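Local atomic coordinates of putative lipoprotein (Parabacteroides distasonis ATCC 8503, PDB entry 3JX8), a protein that is of unproven function but probably acts as a surface lipoprotein in cell adhesion or lipid binding, built on an autotransporter-adhesin-like repeat domain. Residues V177-F182 / A197-C202; I210-T215 / G226-K231; T215-A220 / D233-K238; A220-S225 / G244-V249. All coordinates share one frame; numbering follows the deposited sequence.

Contact 1 of 4, residues V177-F182 / A197-C202; sequences VDRASF and ARKAEC. With SO4 (sulfate ion), chain I.
D178 and R198 form a side-on salt bridge at equivalent corners of two successive coils of a parallel beta-solenoid. R198 NE meets D178 OD1 at 2.7 Å and R198 NH2 meets D178 OD2 at 3.1 Å. Both oxygens are approached on their syn sides, and their bonds run nearly in the guanidinium plane, although that plane is turned 31° from the carboxylate. D178 CG lies anti to its backbone N (chi1 -174°), directing the carboxylate out beside the R198 chain.

The same guanidinium also reaches a sulfate ion, probably from the crystallisation liquor: NH1 and NH2 both donate weakly to O4. K199 completes this anion grip, its NZ 2.6 Å from sulfate O1 and also bonded to O2. The clustered cations around the sulfate probably account for its binding.

Behind the corner, the backbones run parallel in register, 180-182 against 200-202 with only 8° between the strands. The K199 N to D178 O bond, 3.0 Å long, secures the corner itself, and A180 N to K199 O, E201 N to A180 O and F182 N to E201 O continue the alternation. Facing the core, A180 and F182 sit beside A200 and C202; V177 and A197 pair before the corner. A180 CB touches A197 CB at 4.0 Å; farther along, C202 SG sits at the edge of the F182 ring, near its plane, 4.1 Å from CD2.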
# COMPACT_ATOMS: atom_id res chain seq x y z
N VAL A 177 10.25 -8.43 21.28
CA VAL A 177 9.33 -9.32 20.61
C VAL A 177 10.11 -10.55 20.17
O VAL A 177 11.31 -10.46 19.89
CB VAL A 177 8.64 -8.64 19.39
CG1 VAL A 177 9.67 -8.10 18.41
CG2 VAL A 177 7.72 -9.63 18.67
N ASP A 178 9.44 -11.70 20.13
CA ASP A 178 10.08 -12.91 19.68
C ASP A 178 10.15 -12.90 18.15
O ASP A 178 11.25 -12.94 17.58
CB ASP A 178 9.36 -14.15 20.18
CG ASP A 178 10.09 -15.42 19.84
OD1 ASP A 178 11.27 -15.57 20.22
OD2 ASP A 178 9.50 -16.29 19.19
N ARG A 179 9.00 -12.84 17.49
CA ARG A 179 8.93 -12.74 16.02
C ARG A 179 8.25 -11.47 15.58
O ARG A 179 7.20 -11.11 16.12
CB ARG A 179 8.20 -13.92 15.42
CG ARG A 179 8.93 -15.24 15.67
CD ARG A 179 8.23 -16.43 15.07
NE ARG A 179 6.89 -16.49 15.61
CZ ARG A 179 5.88 -17.18 15.09
NH1 ARG A 179 6.05 -17.91 13.99
NH2 ARG A 179 4.69 -17.14 15.69
N ALA A 180 8.88 -10.79 14.61
CA ALA A 180 8.40 -9.55 14.06
C ALA A 180 8.31 -9.63 12.54
O ALA A 180 9.16 -10.24 11.85
CB ALA A 180 9.33 -8.38 14.45
N SER A 181 7.27 -8.98 12.02
CA SER A 181 7.11 -8.82 10.60
C SER A 181 6.85 -7.31 10.31
O SER A 181 5.92 -6.72 10.85
CB SER A 181 5.98 -9.71 10.16
OG SER A 181 5.58 -9.30 8.88
N PHE A 182 7.72 -6.69 9.51
CA PHE A 182 7.65 -5.27 9.16
C PHE A 182 7.50 -5.07 7.66
O PHE A 182 8.36 -5.51 6.86
CB PHE A 182 8.90 -4.56 9.61
CG PHE A 182 9.12 -4.60 11.08
CD1 PHE A 182 8.13 -4.19 11.96
CD2 PHE A 182 10.33 -5.00 11.61
CE1 PHE A 182 8.34 -4.21 13.34
CE2 PHE A 182 10.54 -5.01 13.00
CZ PHE A 182 9.54 -4.61 13.85
N ALA A 197 13.94 -7.87 18.34
CA ALA A 197 13.34 -9.08 17.81
C ALA A 197 14.36 -10.21 17.77
O ALA A 197 15.53 -9.99 17.44
CB ALA A 197 12.83 -8.84 16.42
N ARG A 198 13.92 -11.42 18.08
CA ARG A 198 14.76 -12.58 17.83
C ARG A 198 14.80 -12.88 16.32
O ARG A 198 15.88 -13.01 15.75
CB ARG A 198 14.30 -13.81 18.62
CG ARG A 198 15.19 -15.02 18.40
CD ARG A 198 14.80 -16.20 19.29
NE ARG A 198 13.45 -16.65 18.98
CZ ARG A 198 13.11 -17.53 18.03
NH1 ARG A 198 14.04 -18.13 17.28
NH2 ARG A 198 11.83 -17.82 17.83
N LYS A 199 13.62 -13.02 15.72
CA LYS A 199 13.48 -13.20 14.29
C LYS A 199 12.64 -12.07 13.70
O LYS A 199 11.60 -11.72 14.25
CB LYS A 199 12.78 -14.52 13.97
CG LYS A 199 13.47 -15.74 14.58
CD LYS A 199 13.21 -17.07 13.81
CE LYS A 199 11.75 -17.53 13.83
NZ LYS A 199 11.56 -18.96 13.33
N ALA A 200 13.09 -11.51 12.59
CA ALA A 200 12.34 -10.48 11.89
C ALA A 200 12.34 -10.70 10.38
O ALA A 200 13.36 -11.09 9.77
CB ALA A 200 12.88 -9.12 12.20
N GLU A 201 11.19 -10.40 9.78
CA GLU A 201 11.02 -10.32 8.33
C GLU A 201 10.70 -8.88 7.95
O GLU A 201 9.79 -8.27 8.52
CB GLU A 201 9.84 -11.19 7.93
CG GLU A 201 9.73 -11.37 6.44
CD GLU A 201 8.43 -12.06 6.03
OE1 GLU A 201 7.90 -12.83 6.89
OE2 GLU A 201 7.95 -11.82 4.88
N CYS A 202 11.45 -8.34 6.99
CA CYS A 202 11.29 -6.96 6.55
C CYS A 202 11.03 -6.93 5.06
O CYS A 202 11.80 -7.49 4.26
CB CYS A 202 12.55 -6.19 6.84
SG CYS A 202 12.85 -5.96 8.57
S SO4 I . 12.44 -21.05 15.58
O1 SO4 I . 13.28 -20.37 14.61
O2 SO4 I . 11.04 -20.88 15.23
O3 SO4 I . 12.83 -22.45 15.62
O4 SO4 I . 12.70 -20.52 16.90

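Contact 2 of 4, residues I210-T215 / G226-K231; sequences ISVYAT and GEIHYK
I210 and V212 exchange backbone hydrogen bonds with E227, H229 and K231, pairing strands 210-214 and 227-231 of adjacent solenoid coils in parallel. I210 N donates to E227 O and its carbonyl accepts H229 N at 2.9 Å; V212 N donates to H229 O and its carbonyl accepts K231 N at 3.0 Å. The last bond, A214 N to K231 O, is weak at 3.4 Å, consistent with the pairing fading where the chain turns a corner at T215. The strands are twisted by 27° against each other.

Polar side chains lie on one face. The H229 ring presents its edge to S211, whose OG is 3.5 Å from H229 CD2, while both ring nitrogens find partners beyond the two segments: ND1 bonds N247 OD1 and NE2 makes a weak bond to E209 OE1. Next to it K231 CG packs on Y213 CB. The lysine chain bends at chi3 (-83°), which carries CE over the centre of the Y213 ring, 3.9 Å from the centroid, with NZ 4.7 Å from the same point as a cation-pi contact. On the opposite, buried face V212 CG1 meets Y230 CB at 3.5 Å and I228 CG2 at 4.0 Å.

Since both imidazole nitrogens face oxygen acceptors, they might favour a protonated H229, though the bond to E209 is weak, and the Y213 ring may help stabilise the charge of K231.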
# COMPACT_ATOMS: atom_id res chain seq x y z
N ILE A 210 12.92 0.80 6.59
CA ILE A 210 12.76 0.06 7.83
C ILE A 210 14.08 0.04 8.58
O ILE A 210 15.14 -0.25 7.99
CB ILE A 210 12.31 -1.39 7.59
CG1 ILE A 210 11.00 -1.43 6.78
CG2 ILE A 210 12.23 -2.19 8.97
CD1 ILE A 210 10.52 -2.88 6.42
N SER A 211 14.02 0.34 9.86
CA SER A 211 15.17 0.17 10.76
C SER A 211 14.85 -0.95 11.74
O SER A 211 13.91 -0.82 12.53
CB SER A 211 15.44 1.45 11.53
OG SER A 211 15.75 2.49 10.62
N VAL A 212 15.63 -2.03 11.70
CA VAL A 212 15.30 -3.23 12.43
C VAL A 212 16.46 -3.67 13.31
O VAL A 212 17.62 -3.43 12.99
CB VAL A 212 14.88 -4.39 11.46
CG1 VAL A 212 16.02 -4.72 10.46
CG2 VAL A 212 14.37 -5.64 12.26
N TYR A 213 16.10 -4.30 14.44
CA TYR A 213 17.03 -4.94 15.35
C TYR A 213 16.55 -6.36 15.54
O TYR A 213 15.51 -6.60 16.14
CB TYR A 213 17.02 -4.18 16.67
CG TYR A 213 17.85 -4.72 17.81
CD1 TYR A 213 18.92 -5.56 17.60
CD2 TYR A 213 17.59 -4.30 19.12
CE1 TYR A 213 19.69 -6.02 18.64
CE2 TYR A 213 18.36 -4.74 20.18
CZ TYR A 213 19.42 -5.59 19.94
OH TYR A 213 20.20 -6.04 20.97
N ALA A 214 17.31 -7.31 14.97
CA ALA A 214 17.03 -8.74 15.02
C ALA A 214 18.30 -9.41 15.55
O ALA A 214 19.40 -9.09 15.11
CB ALA A 214 16.64 -9.31 13.63
N THR A 215 18.13 -10.31 16.50
CA THR A 215 19.29 -10.95 17.13
C THR A 215 19.67 -12.27 16.48
O THR A 215 20.84 -12.62 16.47
CB THR A 215 19.07 -11.14 18.64
OG1 THR A 215 17.98 -12.04 18.85
CG2 THR A 215 18.77 -9.78 19.32
N GLY A 226 13.91 1.58 -1.83
CA GLY A 226 13.95 1.62 -0.39
C GLY A 226 15.15 1.02 0.29
O GLY A 226 16.06 0.47 -0.36
N GLU A 227 15.16 1.14 1.61
CA GLU A 227 16.33 0.76 2.41
C GLU A 227 15.99 0.11 3.72
O GLU A 227 15.04 0.54 4.41
CB GLU A 227 17.17 2.00 2.74
CG GLU A 227 17.70 2.70 1.51
CD GLU A 227 18.56 3.93 1.84
OE1 GLU A 227 18.74 4.25 3.01
OE2 GLU A 227 19.04 4.62 0.94
N ILE A 228 16.77 -0.93 4.04
CA ILE A 228 16.69 -1.62 5.33
C ILE A 228 18.03 -1.37 6.05
O ILE A 228 19.12 -1.63 5.51
CB ILE A 228 16.41 -3.12 5.18
CG1 ILE A 228 15.05 -3.28 4.48
CG2 ILE A 228 16.47 -3.83 6.60
CD1 ILE A 228 14.66 -4.73 4.08
N HIS A 229 17.93 -0.83 7.25
CA HIS A 229 19.07 -0.61 8.11
C HIS A 229 18.88 -1.56 9.27
O HIS A 229 17.81 -1.57 9.90
CB HIS A 229 19.09 0.82 8.67
CG HIS A 229 18.68 1.85 7.68
ND1 HIS A 229 19.47 2.22 6.62
CD2 HIS A 229 17.54 2.57 7.57
CE1 HIS A 229 18.85 3.14 5.91
NE2 HIS A 229 17.67 3.38 6.46
N TYR A 230 19.89 -2.36 9.57
CA TYR A 230 19.75 -3.30 10.66
C TYR A 230 20.91 -3.30 11.63
O TYR A 230 22.06 -2.99 11.27
CB TYR A 230 19.50 -4.72 10.13
CG TYR A 230 20.71 -5.48 9.60
CD1 TYR A 230 21.20 -5.24 8.30
CD2 TYR A 230 21.36 -6.45 10.36
CE1 TYR A 230 22.28 -5.94 7.80
CE2 TYR A 230 22.44 -7.17 9.86
CZ TYR A 230 22.88 -6.91 8.58
OH TYR A 230 23.93 -7.59 8.06
N LYS A 231 20.58 -3.69 12.86
CA LYS A 231 21.57 -3.87 13.90
C LYS A 231 21.31 -5.20 14.56
O LYS A 231 20.28 -5.83 14.32
CB LYS A 231 21.47 -2.76 14.93
CG LYS A 231 20.13 -2.64 15.61
CD LYS A 231 20.13 -1.52 16.65
CE LYS A 231 20.72 -2.01 17.97
NZ LYS A 231 20.77 -0.93 18.99

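Contact 3 of 4, residues T215-A220 / D233-K238; sequences TQILDA and DPEISK
D233 meets T215 through a water, which accepts from D233 N at 2.8 Å and donates to T215 O; the D233 carboxylate turns to K248 in a salt bridge. P234 follows, its ring lying against the other strand with CG 3.8 Å from L218 CB. At E235 the direct pairing begins. Its N bonds Q216 O at 2.9 Å from 42° above the carbonyl plane, and its own carbonyl takes L218 N, while OE1 comes near I217 CD1.

I236 packs beside L218, both side chains pointing the same way: CD1 lies 3.8 Å from L218 CD2 and 4.1 Å from A220 CB. CG1 is anti to the backbone N (chi1 -172°), and chi2, also anti, extends CD1 to these partners. S237 then bonds through both backbone groups, N to L218 O at 2.8 Å and O to A220 N at the same length. K238 ends the segment, its NZ bonded to N79 OD1 and F77 O of the second subunit.

With axes 4.7 Å apart and 14° from parallel, 217-220 and 235-238 repeat the coil-on-coil pairing; strand 235-241 is the outermost strand of its sheet within this chain, at the C-terminal end of the beta-solenoid.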
# COMPACT_ATOMS: atom_id res chain seq x y z
N THR A 215 18.13 -10.31 16.50
CA THR A 215 19.29 -10.95 17.13
C THR A 215 19.67 -12.27 16.48
O THR A 215 20.84 -12.62 16.47
CB THR A 215 19.07 -11.14 18.64
OG1 THR A 215 17.98 -12.04 18.85
CG2 THR A 215 18.77 -9.78 19.32
N GLN A 216 18.71 -13.00 15.92
CA GLN A 216 19.02 -14.33 15.39
C GLN A 216 18.82 -14.49 13.87
O GLN A 216 19.73 -14.94 13.19
CB GLN A 216 18.17 -15.33 16.13
CG GLN A 216 18.54 -16.76 15.86
CD GLN A 216 17.63 -17.68 16.62
OE1 GLN A 216 17.49 -17.57 17.84
NE2 GLN A 216 16.97 -18.57 15.89
N ILE A 217 17.65 -14.15 13.37
CA ILE A 217 17.31 -14.31 11.96
C ILE A 217 16.70 -13.01 11.43
O ILE A 217 15.81 -12.42 12.06
CB ILE A 217 16.24 -15.42 11.76
CG1 ILE A 217 16.74 -16.78 12.26
CG2 ILE A 217 15.84 -15.54 10.31
CD1 ILE A 217 17.90 -17.33 11.48
N LEU A 218 17.18 -12.57 10.27
CA LEU A 218 16.65 -11.40 9.57
C LEU A 218 16.46 -11.77 8.11
O LEU A 218 17.40 -12.19 7.42
CB LEU A 218 17.57 -10.18 9.68
CG LEU A 218 17.15 -8.92 8.91
CD1 LEU A 218 15.73 -8.40 9.37
CD2 LEU A 218 18.23 -7.82 9.07
N ASP A 219 15.24 -11.60 7.65
CA ASP A 219 14.88 -11.84 6.28
C ASP A 219 14.54 -10.47 5.70
O ASP A 219 13.55 -9.83 6.09
CB ASP A 219 13.71 -12.83 6.32
CG ASP A 219 13.19 -13.21 4.98
OD1 ASP A 219 13.79 -12.84 3.95
OD2 ASP A 219 12.14 -13.90 4.97
N ALA A 220 15.40 -9.98 4.81
CA ALA A 220 15.41 -8.60 4.36
C ALA A 220 15.09 -8.55 2.86
O ALA A 220 15.86 -9.07 2.03
CB ALA A 220 16.76 -7.95 4.65
N ASP A 233 23.37 -9.04 15.40
CA ASP A 233 24.16 -9.94 14.59
C ASP A 233 23.35 -11.16 14.18
O ASP A 233 23.78 -12.27 14.40
CB ASP A 233 25.44 -10.33 15.33
CG ASP A 233 26.29 -9.11 15.69
OD1 ASP A 233 26.71 -8.36 14.79
OD2 ASP A 233 26.52 -8.89 16.89
N PRO A 234 22.19 -10.96 13.54
CA PRO A 234 21.45 -12.11 13.05
C PRO A 234 22.13 -12.70 11.81
O PRO A 234 23.07 -12.10 11.30
CB PRO A 234 20.14 -11.49 12.62
CG PRO A 234 20.58 -10.18 12.04
CD PRO A 234 21.72 -9.72 12.90
N GLU A 235 21.66 -13.86 11.36
CA GLU A 235 21.95 -14.37 10.02
C GLU A 235 20.91 -13.71 9.10
O GLU A 235 19.70 -13.86 9.32
CB GLU A 235 21.82 -15.89 9.95
CG GLU A 235 22.73 -16.61 10.94
CD GLU A 235 22.45 -18.09 11.03
OE1 GLU A 235 21.43 -18.56 10.46
OE2 GLU A 235 23.24 -18.77 11.70
N ILE A 236 21.39 -12.97 8.11
CA ILE A 236 20.53 -12.21 7.22
C ILE A 236 20.37 -12.96 5.91
O ILE A 236 21.35 -13.49 5.36
CB ILE A 236 21.09 -10.75 7.00
CG1 ILE A 236 20.11 -9.88 6.22
CG2 ILE A 236 22.47 -10.74 6.34
CD1 ILE A 236 20.58 -8.39 6.12
N SER A 237 19.13 -13.05 5.44
CA SER A 237 18.83 -13.45 4.05
C SER A 237 18.46 -12.18 3.33
O SER A 237 17.54 -11.47 3.77
CB SER A 237 17.68 -14.43 3.99
OG SER A 237 18.10 -15.56 4.76
N LYS A 238 19.18 -11.90 2.25
CA LYS A 238 19.07 -10.62 1.54
C LYS A 238 18.34 -10.83 0.23
O LYS A 238 18.60 -11.81 -0.47
CB LYS A 238 20.43 -10.07 1.22
CG LYS A 238 21.27 -9.78 2.41
CD LYS A 238 22.69 -9.45 1.96
CE LYS A 238 23.66 -9.27 3.11
NZ LYS A 238 25.03 -9.09 2.59
O HOH W 1 22.49 -10.54 17.56

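Contact 4 of 4, residues A220-S225 / G244-V249; sequences ANIVGS and GSINKV
I222 and I246 meet across the apolar core between the last two coils of the beta-solenoid, from facing walls that glycine-serine turns join. The strands 220-223 and 245-248 are not hydrogen-bonded neighbours: their axes come no closer than 8.3 Å and run at 148°, so side chains fill the gap between them.

I222 CD1 reaches across to I246 CG1 at 4.1 Å. The same methyl rests 3.3 Å from S245 O, a close approach of a methyl to a backbone carbonyl. A220 CB, one inward position earlier on its strand, touches I246 CD1 at 3.8 Å. I246 CG1 lies anti to its carbonyl carbon (chi1 -69°), and CD1 goes on from there to A220. I228 covers I222 further, and I236 and Y230 cover I246.

Near the turn, the bond G244 N to G224 O, 3.0 Å long, joins the two turns. The donor lies in the carbonyl plane on a lone pair, though the N-H...O angle of 133° is bent. G244 CA also approaches S225 O. Glycine suits both ends: at the backbone angles of G224 a beta carbon would be jammed against the carbonyl O of V223, and one on G244 would stand 2.9 Å from I222 CG2, a clash. The second subunit lies close by, its N79 packing on I246 and its N80 on S245, and I246 also makes backbone hydrogen bonds to it.

Apart from one bent backbone bond between the turns, the contact rests on apolar side-chain packing, without charged groups.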
# COMPACT_ATOMS: atom_id res chain seq x y z
N ALA A 220 15.40 -9.98 4.81
CA ALA A 220 15.41 -8.60 4.36
C ALA A 220 15.09 -8.55 2.86
O ALA A 220 15.86 -9.07 2.03
CB ALA A 220 16.76 -7.95 4.65
N ASN A 221 13.94 -7.97 2.51
CA ASN A 221 13.44 -7.97 1.13
C ASN A 221 13.05 -6.58 0.69
O ASN A 221 12.29 -5.88 1.40
CB ASN A 221 12.20 -8.88 1.00
CG ASN A 221 12.49 -10.30 1.49
OD1 ASN A 221 13.25 -11.02 0.85
ND2 ASN A 221 11.97 -10.66 2.64
N ILE A 222 13.56 -6.18 -0.47
CA ILE A 222 13.26 -4.88 -1.05
C ILE A 222 12.98 -5.06 -2.53
O ILE A 222 13.76 -5.70 -3.28
CB ILE A 222 14.44 -3.89 -0.92
CG1 ILE A 222 14.90 -3.78 0.54
CG2 ILE A 222 14.08 -2.53 -1.57
CD1 ILE A 222 16.20 -2.98 0.76
N VAL A 223 11.85 -4.48 -2.94
CA VAL A 223 11.50 -4.32 -4.32
C VAL A 223 11.30 -2.82 -4.54
O VAL A 223 10.24 -2.27 -4.22
CB VAL A 223 10.23 -5.14 -4.68
CG1 VAL A 223 9.80 -4.87 -6.15
CG2 VAL A 223 10.50 -6.64 -4.42
N GLY A 224 12.32 -2.16 -5.07
CA GLY A 224 12.30 -0.71 -5.27
C GLY A 224 13.58 -0.02 -4.82
O GLY A 224 14.62 -0.61 -4.81
N SER A 225 13.49 1.25 -4.47
CA SER A 225 14.66 2.08 -4.09
C SER A 225 14.81 2.21 -2.58
O SER A 225 15.72 2.88 -2.11
CB SER A 225 14.48 3.48 -4.66
OG SER A 225 13.28 4.08 -4.14
N GLY A 244 17.50 -0.16 -4.31
CA GLY A 244 17.54 -0.10 -2.86
C GLY A 244 18.77 -0.73 -2.24
O GLY A 244 19.67 -1.22 -2.94
N SER A 245 18.83 -0.71 -0.92
CA SER A 245 20.00 -1.19 -0.23
C SER A 245 19.76 -1.60 1.20
O SER A 245 18.80 -1.18 1.83
CB SER A 245 21.11 -0.13 -0.29
OG SER A 245 20.75 0.94 0.53
N ILE A 246 20.63 -2.47 1.67
CA ILE A 246 20.64 -3.01 3.01
C ILE A 246 21.94 -2.57 3.64
O ILE A 246 22.98 -2.69 3.00
CB ILE A 246 20.61 -4.56 2.98
CG1 ILE A 246 19.26 -5.05 2.46
CG2 ILE A 246 20.87 -5.16 4.37
CD1 ILE A 246 19.22 -6.52 2.12
N ASN A 247 21.88 -2.08 4.88
CA ASN A 247 23.11 -1.74 5.61
C ASN A 247 23.06 -2.06 7.11
O ASN A 247 22.02 -1.92 7.77
CB ASN A 247 23.53 -0.29 5.35
CG ASN A 247 22.70 0.71 6.11
OD1 ASN A 247 21.53 0.89 5.80
ND2 ASN A 247 23.31 1.40 7.09
N LYS A 248 24.19 -2.53 7.61
CA LYS A 248 24.33 -2.91 9.00
C LYS A 248 24.91 -1.75 9.79
O LYS A 248 25.86 -1.16 9.35
CB LYS A 248 25.24 -4.13 9.15
CG LYS A 248 25.19 -4.76 10.55
CD LYS A 248 25.87 -6.10 10.60
CE LYS A 248 25.94 -6.63 12.02
NZ LYS A 248 26.44 -8.04 12.07
N VAL A 249 24.29 -1.41 10.92
CA VAL A 249 24.77 -0.33 11.78
C VAL A 249 25.10 -0.92 13.16
O VAL A 249 24.57 -1.98 13.54
CB VAL A 249 23.72 0.83 11.87
CG1 VAL A 249 23.29 1.29 10.44
CG2 VAL A 249 22.50 0.43 12.63

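How the contacts relate
All four contacts lie toward the C-terminal end of the solenoid, on the same side of the chain's centre. Contact 1 closes before the others open, while the segments of contacts 2, 3 and 4 alternate along the chain. Their centres are close: contacts 2 and 4 about 8 Å apart, 2 and 3 about 9 Å, and 1 and 4 the widest at about 16 Å. Contacts 1 and 3 pair neighbouring strands of one sheet, in the order 180-185, 200-205, 217-223, 235-241; contact 2 pairs strands of the facing wall. T215 is common to contacts 2 and 3, A220 to 3 and 4. Together they join successive coils along both walls (1-3) and across the core (4).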